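Local coordinates for protein deferrochelatase (Vibrio cholerae, PDB 5DE0) that binds heme b and probably acts as a peroxidase of the dye-decolorizing (DyP-type) family, at residues A15-V26 with D95-R106; L34-V44 with E55-S63. All coordinates share one frame; numbering follows the deposited sequence.

Contact 1: A15-V26 with D95-R106; sequences AGPFALYTLLKV and DVDVLIHCHATR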
# COMPACT_ATOMS: atom_id res chain seq x y z
N ALA B 15 5.02 7.66 15.94
CA ALA B 15 4.58 7.35 14.59
C ALA B 15 3.12 6.89 14.57
O ALA B 15 2.68 6.15 15.45
CB ALA B 15 5.47 6.29 13.97
N GLY B 16 2.37 7.35 13.57
CA GLY B 16 1.00 6.93 13.39
C GLY B 16 0.93 5.55 12.77
O GLY B 16 1.95 5.01 12.35
N PRO B 17 -0.28 4.96 12.72
CA PRO B 17 -0.53 3.63 12.15
C PRO B 17 -0.09 3.50 10.69
O PRO B 17 0.13 2.38 10.22
CB PRO B 17 -2.05 3.48 12.28
CG PRO B 17 -2.43 4.38 13.38
CD PRO B 17 -1.50 5.55 13.29
N PHE B 18 0.01 4.62 10.00
CA PHE B 18 0.41 4.63 8.59
C PHE B 18 1.41 5.75 8.33
O PHE B 18 1.34 6.81 8.96
CB PHE B 18 -0.80 4.80 7.68
CG PHE B 18 -1.90 3.82 7.95
CD1 PHE B 18 -1.92 2.59 7.32
CD2 PHE B 18 -2.92 4.13 8.84
CE1 PHE B 18 -2.94 1.68 7.56
CE2 PHE B 18 -3.94 3.23 9.10
CZ PHE B 18 -3.95 2.00 8.45
N ALA B 19 2.33 5.53 7.40
CA ALA B 19 3.34 6.53 7.10
C ALA B 19 3.71 6.56 5.62
O ALA B 19 3.61 5.56 4.92
CB ALA B 19 4.58 6.31 7.94
N LEU B 20 4.14 7.73 5.16
CA LEU B 20 4.63 7.90 3.80
C LEU B 20 6.09 8.34 3.80
O LEU B 20 6.45 9.31 4.46
CB LEU B 20 3.78 8.92 3.04
CG LEU B 20 4.35 9.38 1.70
CD1 LEU B 20 4.44 8.22 0.72
CD2 LEU B 20 3.52 10.52 1.12
N TYR B 21 6.92 7.61 3.06
CA TYR B 21 8.32 7.97 2.92
C TYR B 21 8.68 8.11 1.45
O TYR B 21 8.79 7.11 0.74
CB TYR B 21 9.22 6.93 3.58
CG TYR B 21 8.75 6.43 4.92
CD1 TYR B 21 9.08 7.09 6.09
CD2 TYR B 21 7.98 5.27 5.01
CE1 TYR B 21 8.65 6.62 7.32
CE2 TYR B 21 7.55 4.79 6.24
CZ TYR B 21 7.89 5.47 7.39
OH TYR B 21 7.46 4.99 8.61
N THR B 22 8.87 9.34 0.99
CA THR B 22 9.12 9.59 -0.42
C THR B 22 10.51 10.18 -0.67
O THR B 22 10.88 11.21 -0.09
CB THR B 22 8.06 10.55 -1.00
OG1 THR B 22 6.76 9.97 -0.84
CG2 THR B 22 8.32 10.79 -2.48
N LEU B 23 11.28 9.51 -1.52
CA LEU B 23 12.57 10.01 -1.96
C LEU B 23 12.45 10.48 -3.41
O LEU B 23 12.01 9.73 -4.27
CB LEU B 23 13.65 8.94 -1.84
CG LEU B 23 13.89 8.33 -0.45
CD1 LEU B 23 15.07 7.37 -0.47
CD2 LEU B 23 14.10 9.42 0.59
N LEU B 24 12.84 11.73 -3.67
CA LEU B 24 12.72 12.27 -5.02
C LEU B 24 13.96 13.05 -5.45
O LEU B 24 14.75 13.51 -4.62
CB LEU B 24 11.47 13.15 -5.13
CG LEU B 24 11.34 14.38 -4.23
CD1 LEU B 24 11.85 15.63 -4.94
CD2 LEU B 24 9.90 14.57 -3.78
N LYS B 25 14.12 13.19 -6.76
CA LYS B 25 15.23 13.94 -7.34
C LYS B 25 14.68 15.15 -8.08
O LYS B 25 13.66 15.05 -8.77
CB LYS B 25 16.04 13.05 -8.28
CG LYS B 25 17.34 13.67 -8.78
CD LYS B 25 18.44 13.57 -7.73
CE LYS B 25 19.73 14.21 -8.23
NZ LYS B 25 20.81 14.18 -7.21
N VAL B 26 15.35 16.29 -7.95
CA VAL B 26 14.90 17.52 -8.60
C VAL B 26 15.62 17.72 -9.93
O VAL B 26 16.82 17.96 -9.97
CB VAL B 26 15.13 18.74 -7.70
CG1 VAL B 26 14.53 19.99 -8.34
CG2 VAL B 26 14.52 18.51 -6.32
N ASP B 95 20.96 8.16 -5.06
CA ASP B 95 21.00 9.53 -5.57
C ASP B 95 19.64 10.19 -5.36
O ASP B 95 18.70 9.94 -6.11
CB ASP B 95 21.39 9.54 -7.05
CG ASP B 95 21.52 10.94 -7.62
OD1 ASP B 95 21.69 11.90 -6.83
OD2 ASP B 95 21.45 11.09 -8.86
N VAL B 96 19.55 11.02 -4.33
CA VAL B 96 18.28 11.64 -3.95
C VAL B 96 18.50 13.04 -3.38
O VAL B 96 19.48 13.28 -2.66
CB VAL B 96 17.54 10.75 -2.92
CG1 VAL B 96 18.46 10.37 -1.77
CG2 VAL B 96 16.28 11.44 -2.41
N ASP B 97 17.61 13.96 -3.71
CA ASP B 97 17.72 15.34 -3.25
C ASP B 97 16.81 15.65 -2.06
O ASP B 97 17.18 16.41 -1.17
CB ASP B 97 17.39 16.31 -4.38
CG ASP B 97 18.39 16.25 -5.52
OD1 ASP B 97 19.56 15.90 -5.26
OD2 ASP B 97 18.01 16.54 -6.67
N VAL B 98 15.61 15.08 -2.06
CA VAL B 98 14.58 15.47 -1.10
C VAL B 98 13.87 14.27 -0.47
O VAL B 98 13.54 13.30 -1.15
CB VAL B 98 13.51 16.38 -1.77
CG1 VAL B 98 12.38 16.71 -0.80
CG2 VAL B 98 14.15 17.66 -2.29
N LEU B 99 13.63 14.36 0.83
CA LEU B 99 12.81 13.39 1.54
C LEU B 99 11.51 14.04 2.02
O LEU B 99 11.52 15.11 2.62
CB LEU B 99 13.57 12.79 2.74
CG LEU B 99 12.75 12.05 3.79
CD1 LEU B 99 12.04 10.84 3.20
CD2 LEU B 99 13.63 11.63 4.97
N ILE B 100 10.39 13.39 1.72
CA ILE B 100 9.09 13.80 2.25
C ILE B 100 8.56 12.73 3.18
O ILE B 100 8.21 11.63 2.74
CB ILE B 100 8.07 14.06 1.12
CG1 ILE B 100 8.56 15.16 0.19
CG2 ILE B 100 6.71 14.43 1.71
CD1 ILE B 100 7.60 15.48 -0.94
N HIS B 101 8.50 13.04 4.47
CA HIS B 101 8.06 12.08 5.48
C HIS B 101 6.75 12.51 6.14
O HIS B 101 6.67 13.58 6.75
CB HIS B 101 9.15 11.88 6.53
CG HIS B 101 8.71 11.09 7.73
ND1 HIS B 101 9.11 11.40 9.01
CD2 HIS B 101 7.90 10.01 7.83
CE1 HIS B 101 8.56 10.54 9.85
NE2 HIS B 101 7.83 9.68 9.17
N CYS B 102 5.73 11.66 6.02
CA CYS B 102 4.43 11.89 6.65
C CYS B 102 3.98 10.66 7.42
O CYS B 102 4.31 9.54 7.05
CB CYS B 102 3.38 12.25 5.59
SG CYS B 102 3.80 13.64 4.52
N HIS B 103 3.23 10.87 8.50
CA HIS B 103 2.55 9.77 9.17
C HIS B 103 1.23 10.25 9.76
O HIS B 103 1.13 11.38 10.23
CB HIS B 103 3.43 9.12 10.25
CG HIS B 103 3.82 10.05 11.36
ND1 HIS B 103 2.96 10.38 12.39
CD2 HIS B 103 4.98 10.70 11.62
CE1 HIS B 103 3.57 11.19 13.23
NE2 HIS B 103 4.80 11.40 12.78
N ALA B 104 0.21 9.39 9.71
CA ALA B 104 -1.13 9.76 10.15
C ALA B 104 -1.91 8.54 10.64
O ALA B 104 -1.43 7.41 10.58
CB ALA B 104 -1.88 10.45 9.02
N THR B 105 -3.13 8.78 11.12
CA THR B 105 -3.98 7.71 11.63
C THR B 105 -4.78 7.05 10.51
O THR B 105 -5.53 6.10 10.74
CB THR B 105 -4.95 8.21 12.71
OG1 THR B 105 -5.82 9.22 12.16
CG2 THR B 105 -4.19 8.81 13.89
N ARG B 106 -4.62 7.57 9.29
CA ARG B 106 -5.27 6.98 8.12
C ARG B 106 -4.34 7.00 6.91
O ARG B 106 -3.49 7.89 6.78
CB ARG B 106 -6.59 7.70 7.82
CG ARG B 106 -6.54 9.20 8.01
CD ARG B 106 -7.94 9.81 7.97
NE ARG B 106 -8.53 9.80 6.63
CZ ARG B 106 -9.59 10.52 6.28
NH1 ARG B 106 -10.17 11.32 7.16
NH2 ARG B 106 -10.06 10.45 5.04

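Contact 2: L34-V44 with E55-S63; sequences LQALKALPALV and ELTVSVAFS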
# COMPACT_ATOMS: atom_id res chain seq x y z
N LEU B 34 10.95 23.96 -4.82
CA LEU B 34 11.17 24.40 -3.44
C LEU B 34 9.91 25.04 -2.85
O LEU B 34 9.56 24.78 -1.70
CB LEU B 34 12.33 25.40 -3.38
CG LEU B 34 12.68 25.94 -1.99
CD1 LEU B 34 12.96 24.80 -1.02
CD2 LEU B 34 13.88 26.88 -2.07
N GLN B 35 9.24 25.87 -3.65
CA GLN B 35 8.01 26.51 -3.23
C GLN B 35 6.94 25.48 -2.90
O GLN B 35 6.26 25.57 -1.88
CB GLN B 35 7.49 27.46 -4.31
CG GLN B 35 8.31 28.74 -4.46
CD GLN B 35 7.68 29.71 -5.44
OE1 GLN B 35 6.57 29.50 -5.93
NE2 GLN B 35 8.39 30.79 -5.74
N ALA B 36 6.80 24.49 -3.78
CA ALA B 36 5.82 23.42 -3.59
C ALA B 36 6.11 22.61 -2.33
O ALA B 36 5.19 22.13 -1.67
CB ALA B 36 5.79 22.52 -4.81
N LEU B 37 7.39 22.46 -2.00
CA LEU B 37 7.78 21.73 -0.79
C LEU B 37 7.47 22.55 0.46
O LEU B 37 7.06 22.00 1.48
CB LEU B 37 9.26 21.37 -0.84
CG LEU B 37 9.68 20.35 -1.91
CD1 LEU B 37 11.19 20.17 -1.92
CD2 LEU B 37 8.98 19.02 -1.69
N LYS B 38 7.67 23.86 0.36
CA LYS B 38 7.39 24.76 1.47
C LYS B 38 5.90 24.83 1.78
O LYS B 38 5.51 25.12 2.92
CB LYS B 38 7.90 26.16 1.17
CG LYS B 38 9.41 26.31 1.17
CD LYS B 38 9.78 27.78 1.04
CE LYS B 38 11.27 27.96 0.90
NZ LYS B 38 11.63 29.40 0.88
N ALA B 39 5.08 24.59 0.77
CA ALA B 39 3.63 24.72 0.91
C ALA B 39 2.99 23.46 1.47
O ALA B 39 1.78 23.41 1.70
CB ALA B 39 3.01 25.07 -0.44
N LEU B 40 3.81 22.43 1.71
CA LEU B 40 3.31 21.18 2.27
C LEU B 40 2.74 21.33 3.69
O LEU B 40 1.66 20.81 3.96
CB LEU B 40 4.41 20.11 2.25
CG LEU B 40 4.72 19.51 0.88
CD1 LEU B 40 5.81 18.45 0.98
CD2 LEU B 40 3.46 18.94 0.26
N PRO B 41 3.46 22.02 4.61
CA PRO B 41 2.87 22.20 5.94
C PRO B 41 1.50 22.88 5.94
O PRO B 41 0.62 22.47 6.70
CB PRO B 41 3.90 23.10 6.65
CG PRO B 41 5.18 22.78 5.99
CD PRO B 41 4.84 22.54 4.55
N ALA B 42 1.33 23.89 5.09
CA ALA B 42 0.06 24.61 5.01
C ALA B 42 -1.04 23.70 4.48
O ALA B 42 -2.19 23.78 4.92
CB ALA B 42 0.20 25.84 4.12
N LEU B 43 -0.69 22.82 3.55
CA LEU B 43 -1.62 21.83 3.02
C LEU B 43 -2.03 20.85 4.11
O LEU B 43 -3.21 20.52 4.26
CB LEU B 43 -1.01 21.09 1.84
CG LEU B 43 -1.80 19.89 1.32
CD1 LEU B 43 -3.17 20.31 0.82
CD2 LEU B 43 -1.03 19.16 0.22
N VAL B 44 -1.05 20.38 4.87
CA VAL B 44 -1.28 19.43 5.96
C VAL B 44 -2.19 20.02 7.04
O VAL B 44 -3.11 19.35 7.52
CB VAL B 44 0.05 18.98 6.59
CG1 VAL B 44 -0.19 18.23 7.90
CG2 VAL B 44 0.83 18.12 5.62
N GLU B 55 -4.60 13.47 12.40
CA GLU B 55 -3.29 13.70 12.99
C GLU B 55 -2.19 13.62 11.94
O GLU B 55 -1.11 13.07 12.19
CB GLU B 55 -3.03 12.70 14.13
CG GLU B 55 -4.02 12.83 15.28
CD GLU B 55 -3.71 11.90 16.44
OE1 GLU B 55 -2.73 11.12 16.34
OE2 GLU B 55 -4.45 11.94 17.44
N LEU B 56 -2.47 14.16 10.76
CA LEU B 56 -1.51 14.17 9.66
C LEU B 56 -0.32 15.06 9.99
O LEU B 56 -0.49 16.21 10.41
CB LEU B 56 -2.18 14.62 8.37
CG LEU B 56 -1.28 14.73 7.14
CD1 LEU B 56 -0.78 13.36 6.69
CD2 LEU B 56 -2.01 15.44 6.01
N THR B 57 0.88 14.53 9.80
CA THR B 57 2.10 15.28 10.06
C THR B 57 3.01 15.24 8.84
O THR B 57 2.81 14.44 7.93
CB THR B 57 2.86 14.71 11.27
OG1 THR B 57 3.24 13.36 11.01
CG2 THR B 57 1.98 14.75 12.52
N VAL B 58 4.03 16.10 8.83
CA VAL B 58 4.95 16.15 7.70
C VAL B 58 6.33 16.65 8.12
O VAL B 58 6.45 17.47 9.03
CB VAL B 58 4.39 17.04 6.56
CG1 VAL B 58 4.31 18.50 7.00
CG2 VAL B 58 5.22 16.90 5.29
N SER B 59 7.37 16.14 7.47
CA SER B 59 8.72 16.65 7.65
C SER B 59 9.48 16.59 6.33
O SER B 59 9.66 15.52 5.75
CB SER B 59 9.47 15.85 8.72
OG SER B 59 10.78 16.34 8.88
N VAL B 60 9.92 17.75 5.86
CA VAL B 60 10.65 17.85 4.60
C VAL B 60 12.14 18.00 4.86
O VAL B 60 12.57 18.88 5.62
CB VAL B 60 10.16 19.04 3.75
CG1 VAL B 60 10.91 19.09 2.43
CG2 VAL B 60 8.66 18.94 3.52
N ALA B 61 12.94 17.15 4.23
CA ALA B 61 14.38 17.14 4.46
C ALA B 61 15.16 17.13 3.15
O ALA B 61 14.69 16.63 2.13
CB ALA B 61 14.77 15.95 5.31
N PHE B 62 16.37 17.69 3.18
CA PHE B 62 17.19 17.82 1.98
C PHE B 62 18.55 17.16 2.16
O PHE B 62 19.12 17.19 3.25
CB PHE B 62 17.37 19.29 1.62
CG PHE B 62 16.09 20.05 1.49
CD1 PHE B 62 15.57 20.76 2.57
CD2 PHE B 62 15.39 20.07 0.29
CE1 PHE B 62 14.38 21.46 2.45
CE2 PHE B 62 14.20 20.77 0.17
CZ PHE B 62 13.70 21.47 1.25
N SER B 63 19.07 16.57 1.08
CA SER B 63 20.37 15.90 1.13
C SER B 63 21.52 16.90 1.08
O SER B 63 21.31 18.09 0.83
CB SER B 63 20.49 14.91 -0.03
OG SER B 63 20.55 15.57 -1.27

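Contact 1: A15-V26 with D95-R106
Leu24 packs beside Val98 where strands 18-26 and 98-104 run antiparallel, their segment axes at 173° to each other. On the face they share with Leu20, Thr22, Ile100 and Cys102 the packing is close: Leu24 CD1 lies 3.7 Å from Val98 CB, and its other branch, CD2, meets Ile100 CD1 at 3.8 Å. CG of Leu24 stands between its backbone N and carbonyl carbon (chi1 60°), and the two branches reach Val98 and Ile100. Helix 108-117 covers part of this face. On the reverse face Leu23 CD2 touches Leu99 CD1 at 3.6 Å, while the rings of Tyr21 and His101 lie almost parallel, at 11°, but slide apart with centroids 5.3 Å from each other; strand 247-253 packs against them. These are the two central strands of the four-stranded antiparallel sheet of a ferredoxin-like DyP domain. Asp97 and Val98 together face Leu24 in a classic beta bulge, and Leu24 O accepts from both their N atoms. Beyond it the contact opens at Lys25 and Asp95; Pro17, Phe18 and Thr105 at the far end are partly exposed too. Lys25, bent at chi2, brings NZ to Asp97 OD1 at 2.9 Å, on the syn side but well out of the carboxylate plane, while Asp97 OD2 takes Val26 N at 3.0 Å on its anti side, also out of plane. Both carboxylate oxygens of Asp97 are thus engaged, probably steadying its rotation.

Contact 2: L34-V44 with E55-S63
Val44 buries more surface in this contact than any other residue, and its two methyls divide the work between Leu56 and Val58. CG1, anti to the backbone N (chi1 168°), points at Leu56, coming within 3.7 Å of its CG and 3.2 Å of its carbonyl O; that oxygen accepts a hydrogen bond from Asn48 ND2. CG2 turns to Val58 and lies 3.8 Å from its CG1. Val58, second in buried area, holds CG1 between its own N and carbonyl carbon, where the methyl also comes 4.1 Å from Pro41 CA. Val60, the third, offers CG2 to Leu40 CD1 at 3.8 Å, the two side chains crossing at about a right angle. Farther along, Leu37 CD1 approaches Phe62 CE2 at 3.7 Å, from the opposite direction. The axis of helix 40-44 runs antiparallel to strand 57-62 at 177° and 8.5 Å, whereas that of helix 34-38 stands 10.3 Å off at 151°, and it is this more distant segment that the Phe62 ring meets. This is helix-on-sheet packing of the alpha+beta, ferredoxin-like kind, with alternate residues Leu56, Val58, Val60 and Phe62 directed at the helices. No hydrogen bond or salt bridge joins the segments; the contact depends on apolar side-chain fit, consistent with hydrophobic burial as its main source of cohesion.

From the N terminus, strand 18-26 comes first and leads into helices 30-38 and 40-50, whose residues 34-44 supply one side of contact 2. The chain then turns back, and strand 57-62 closes that short loop, with 10 residues between the segments. Only later does strand 98-104 return beside strand 18-26, closing the 68-residue loop of contact 1, which therefore encloses contact 2 entirely without crossing it. The two meet in the sheet: strand 57-62 lies next to 98-104, with His101 O 2.8 Å from Ser59 N in a probable hydrogen bond. Contact 1 thus joins the central strands, while contact 2 ties the helices to the strand beside 98-104.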